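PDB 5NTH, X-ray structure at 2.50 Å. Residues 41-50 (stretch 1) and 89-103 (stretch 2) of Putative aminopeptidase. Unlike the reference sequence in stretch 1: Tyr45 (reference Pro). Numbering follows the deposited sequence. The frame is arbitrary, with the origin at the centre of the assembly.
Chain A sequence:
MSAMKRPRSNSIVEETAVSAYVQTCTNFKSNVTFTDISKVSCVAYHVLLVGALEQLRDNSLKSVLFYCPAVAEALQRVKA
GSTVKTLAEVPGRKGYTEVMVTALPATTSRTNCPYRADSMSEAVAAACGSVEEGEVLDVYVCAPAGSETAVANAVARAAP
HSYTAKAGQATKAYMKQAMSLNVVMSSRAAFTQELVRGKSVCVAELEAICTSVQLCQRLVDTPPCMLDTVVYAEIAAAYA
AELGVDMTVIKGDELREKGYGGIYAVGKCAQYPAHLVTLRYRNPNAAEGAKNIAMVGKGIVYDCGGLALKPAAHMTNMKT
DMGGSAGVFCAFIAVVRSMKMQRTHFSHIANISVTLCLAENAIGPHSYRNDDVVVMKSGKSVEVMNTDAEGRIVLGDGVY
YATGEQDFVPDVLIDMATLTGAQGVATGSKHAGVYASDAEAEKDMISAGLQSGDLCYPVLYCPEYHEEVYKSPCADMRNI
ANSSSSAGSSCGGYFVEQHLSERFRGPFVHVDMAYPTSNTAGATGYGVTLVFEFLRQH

Stretch 1, residues 41-50: SCVAYHVLLV
Stretch 2, residues 89-103: EVPGRKGYTEVMVTA

Parallel strands pair by a simple rule: one strand offers N-H and C=O from alternate residues to partners two apart on its neighbour. Residues 41-50 and 89-103 of this putative aminopeptidase illustrate it, preceded by a loop contact.

Cys42 (phi/psi -130/162) lies beside Gly92, CA to CA 4.6 Å. Val43, extended at -120/141 with a t rotamer, donates from N to Gly92 O at 3.0 Å. Gly92 follows Pro91 within a type II turn from Val90 to Arg93, and its angles of 109/-9 call for glycine; a CB would also sit tightly against Val43 CG2. Val43 CG1 packs 4.2 Å from Val90 CG2, while Val43 O receives a weak hydrogen bond from Arg93 NE at 3.4 Å. Beyond Ala44 (-79/166), Tyr45, which differs from the reference and is modelled only to CB, bends the chain at -55/-37; its N lies over one face of the Arg93 guanidinium, and its O accepts from Glu98 N at 3.1 Å.

From His46 the strand runs parallel to the strand that carries Glu98 to Thr102, their directions 15° apart and axes approaching to 4.7 Å, with phi from -146 to -120° and psi from 126 to 144° over His46 to Val50. His46 pairs with Glu98, and so on to Val50 with Thr102, at CA separations of 4.7-4.8 Å. His46 (m, chi2 -100°) gives a weak ND1 to Glu98 OE1 bond of 3.4 Å at its ring edge; Glu98 is t, t. Val47 N reaches Glu98 O at 2.7 Å, and Met100 N reaches Val47 O at 2.9 Å. Leu48 (t, p) shares a sheet face with His46 and Val50, its CD1 3.8 Å from CG of Met100 (t, t, t). Leu49 (t, p), facing as Val47 (t) does, repeats the ladder: N to Met100 O, 2.8 Å; O from Thr102 N, 2.7 Å. Val50 (p) closes with CA 3.1 Å from Thr102 O, a CA-H...O contact.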

# COMPACT_ATOMS: atom_id res chain seq x y z
N SER A 41 38.41 15.72 -46.12
CA SER A 41 38.23 16.02 -47.57
C SER A 41 36.78 15.85 -48.04
O SER A 41 36.38 16.41 -49.06
CB SER A 41 39.13 15.10 -48.42
OG SER A 41 38.89 13.72 -48.12
N CYS A 42 35.98 15.08 -47.32
CA CYS A 42 34.57 15.09 -47.60
C CYS A 42 33.70 15.29 -46.35
O CYS A 42 34.14 15.14 -45.23
CB CYS A 42 34.20 13.81 -48.33
SG CYS A 42 33.91 12.46 -47.19
N VAL A 43 32.46 15.68 -46.60
CA VAL A 43 31.50 15.95 -45.54
C VAL A 43 30.32 15.04 -45.70
O VAL A 43 29.84 14.80 -46.79
CB VAL A 43 31.04 17.41 -45.58
CG1 VAL A 43 29.83 17.65 -44.70
CG2 VAL A 43 32.17 18.32 -45.14
N ALA A 44 29.83 14.57 -44.57
CA ALA A 44 28.81 13.56 -44.52
C ALA A 44 27.45 14.16 -44.80
O ALA A 44 27.26 15.39 -44.74
CB ALA A 44 28.81 12.89 -43.17
N TYR A 45 26.51 13.24 -45.07
CA TYR A 45 25.15 13.57 -45.34
C TYR A 45 24.61 14.41 -44.16
O TYR A 45 23.86 15.36 -44.35
CB TYR A 45 24.41 12.25 -45.53
N HIS A 46 25.04 14.07 -42.94
CA HIS A 46 24.65 14.80 -41.70
C HIS A 46 25.88 15.19 -40.90
O HIS A 46 26.87 14.44 -40.85
CB HIS A 46 23.74 13.91 -40.83
CG HIS A 46 22.54 13.42 -41.55
ND1 HIS A 46 21.30 14.01 -41.42
CD2 HIS A 46 22.40 12.45 -42.48
CE1 HIS A 46 20.43 13.40 -42.20
NE2 HIS A 46 21.08 12.45 -42.86
N VAL A 47 25.80 16.37 -40.27
CA VAL A 47 26.90 16.94 -39.53
C VAL A 47 26.40 17.50 -38.22
O VAL A 47 25.41 18.21 -38.20
CB VAL A 47 27.59 18.06 -40.32
CG1 VAL A 47 28.80 18.56 -39.56
CG2 VAL A 47 28.07 17.57 -41.65
N LEU A 48 27.11 17.20 -37.15
CA LEU A 48 26.89 17.78 -35.86
C LEU A 48 28.14 18.53 -35.40
O LEU A 48 29.27 18.00 -35.46
CB LEU A 48 26.52 16.70 -34.85
CG LEU A 48 26.52 17.13 -33.38
CD1 LEU A 48 25.41 18.13 -33.05
CD2 LEU A 48 26.44 15.91 -32.49
N LEU A 49 27.92 19.73 -34.89
CA LEU A 49 28.97 20.54 -34.36
C LEU A 49 28.60 20.86 -32.94
O LEU A 49 27.51 21.38 -32.67
CB LEU A 49 29.10 21.82 -35.17
CG LEU A 49 30.10 22.84 -34.62
CD1 LEU A 49 31.49 22.23 -34.44
CD2 LEU A 49 30.12 24.02 -35.56
N VAL A 50 29.51 20.55 -32.02
CA VAL A 50 29.21 20.65 -30.61
C VAL A 50 30.43 21.08 -29.87
O VAL A 50 31.51 20.49 -30.02
CB VAL A 50 28.63 19.34 -30.05
CG1 VAL A 50 29.53 18.14 -30.31
CG2 VAL A 50 28.36 19.49 -28.56
N GLU A 89 23.57 24.06 -48.47
CA GLU A 89 24.39 23.67 -49.61
C GLU A 89 25.84 23.90 -49.14
O GLU A 89 26.26 25.04 -48.92
CB GLU A 89 24.02 24.51 -50.85
N VAL A 90 26.57 22.81 -48.90
CA VAL A 90 27.99 22.92 -48.53
C VAL A 90 28.87 22.30 -49.63
O VAL A 90 28.47 21.35 -50.32
CB VAL A 90 28.31 22.31 -47.12
CG1 VAL A 90 27.24 22.67 -46.08
CG2 VAL A 90 28.50 20.79 -47.14
N PRO A 91 30.08 22.86 -49.81
CA PRO A 91 31.09 22.17 -50.59
C PRO A 91 31.72 21.06 -49.72
O PRO A 91 31.90 21.25 -48.51
CB PRO A 91 32.11 23.28 -50.87
CG PRO A 91 32.07 24.14 -49.63
CD PRO A 91 30.63 24.08 -49.15
N GLY A 92 32.07 19.93 -50.33
CA GLY A 92 32.44 18.70 -49.60
C GLY A 92 31.34 17.65 -49.76
O GLY A 92 31.52 16.47 -49.38
N ARG A 93 30.22 18.11 -50.36
CA ARG A 93 29.03 17.33 -50.72
C ARG A 93 28.23 18.07 -51.82
O ARG A 93 28.28 19.30 -51.89
CB ARG A 93 28.17 17.13 -49.46
CG ARG A 93 26.71 16.69 -49.70
CD ARG A 93 26.24 15.82 -48.55
NE ARG A 93 26.99 14.57 -48.62
CZ ARG A 93 26.51 13.41 -49.05
NH1 ARG A 93 27.30 12.34 -49.09
NH2 ARG A 93 25.23 13.29 -49.42
N LYS A 94 27.51 17.33 -52.66
CA LYS A 94 26.51 17.88 -53.60
C LYS A 94 25.11 17.70 -53.01
O LYS A 94 24.84 16.70 -52.34
CB LYS A 94 26.55 17.15 -54.94
N GLY A 95 24.21 18.64 -53.28
CA GLY A 95 22.86 18.60 -52.69
C GLY A 95 22.84 19.37 -51.37
O GLY A 95 23.66 20.28 -51.15
N TYR A 96 21.88 19.03 -50.52
CA TYR A 96 21.77 19.64 -49.19
C TYR A 96 22.30 18.69 -48.10
O TYR A 96 22.29 17.47 -48.25
CB TYR A 96 20.33 20.04 -48.92
CG TYR A 96 19.92 21.34 -49.59
CD1 TYR A 96 19.59 21.39 -50.95
CD2 TYR A 96 19.86 22.54 -48.86
CE1 TYR A 96 19.20 22.58 -51.56
CE2 TYR A 96 19.47 23.73 -49.46
CZ TYR A 96 19.13 23.75 -50.80
OH TYR A 96 18.75 24.95 -51.39
N THR A 97 22.82 19.29 -47.04
CA THR A 97 23.45 18.56 -45.93
C THR A 97 22.74 19.01 -44.67
O THR A 97 22.37 20.19 -44.55
CB THR A 97 24.96 18.92 -45.86
OG1 THR A 97 25.61 18.48 -47.04
CG2 THR A 97 25.67 18.27 -44.66
N GLU A 98 22.51 18.11 -43.73
CA GLU A 98 21.89 18.53 -42.48
C GLU A 98 22.99 18.89 -41.49
O GLU A 98 23.88 18.07 -41.18
CB GLU A 98 20.94 17.46 -41.92
CG GLU A 98 20.07 17.93 -40.75
CD GLU A 98 18.98 16.93 -40.38
OE1 GLU A 98 19.27 16.05 -39.57
OE2 GLU A 98 17.83 17.04 -40.88
N VAL A 99 22.93 20.12 -41.00
CA VAL A 99 23.86 20.59 -39.99
C VAL A 99 23.13 20.95 -38.70
O VAL A 99 22.23 21.82 -38.68
CB VAL A 99 24.62 21.82 -40.47
CG1 VAL A 99 25.75 22.15 -39.50
CG2 VAL A 99 25.17 21.57 -41.85
N MET A 100 23.56 20.32 -37.61
CA MET A 100 23.04 20.63 -36.29
C MET A 100 24.20 21.17 -35.46
O MET A 100 25.32 20.69 -35.51
CB MET A 100 22.33 19.39 -35.71
CG MET A 100 22.08 19.43 -34.20
SD MET A 100 20.99 18.16 -33.48
CE MET A 100 21.54 18.16 -31.75
N VAL A 101 23.90 22.23 -34.72
CA VAL A 101 24.90 22.97 -34.00
C VAL A 101 24.46 23.10 -32.56
O VAL A 101 23.42 23.73 -32.29
CB VAL A 101 25.02 24.38 -34.57
CG1 VAL A 101 25.81 25.29 -33.63
CG2 VAL A 101 25.66 24.33 -35.94
N THR A 102 25.28 22.57 -31.63
CA THR A 102 24.92 22.51 -30.22
C THR A 102 26.01 23.06 -29.31
O THR A 102 27.12 22.55 -29.27
CB THR A 102 24.53 21.07 -29.78
OG1 THR A 102 23.45 20.59 -30.59
CG2 THR A 102 24.08 21.03 -28.33
N ALA A 103 25.64 24.07 -28.55
CA ALA A 103 26.50 24.62 -27.52
C ALA A 103 26.35 23.83 -26.22
O ALA A 103 25.22 23.55 -25.75
CB ALA A 103 26.15 26.06 -27.28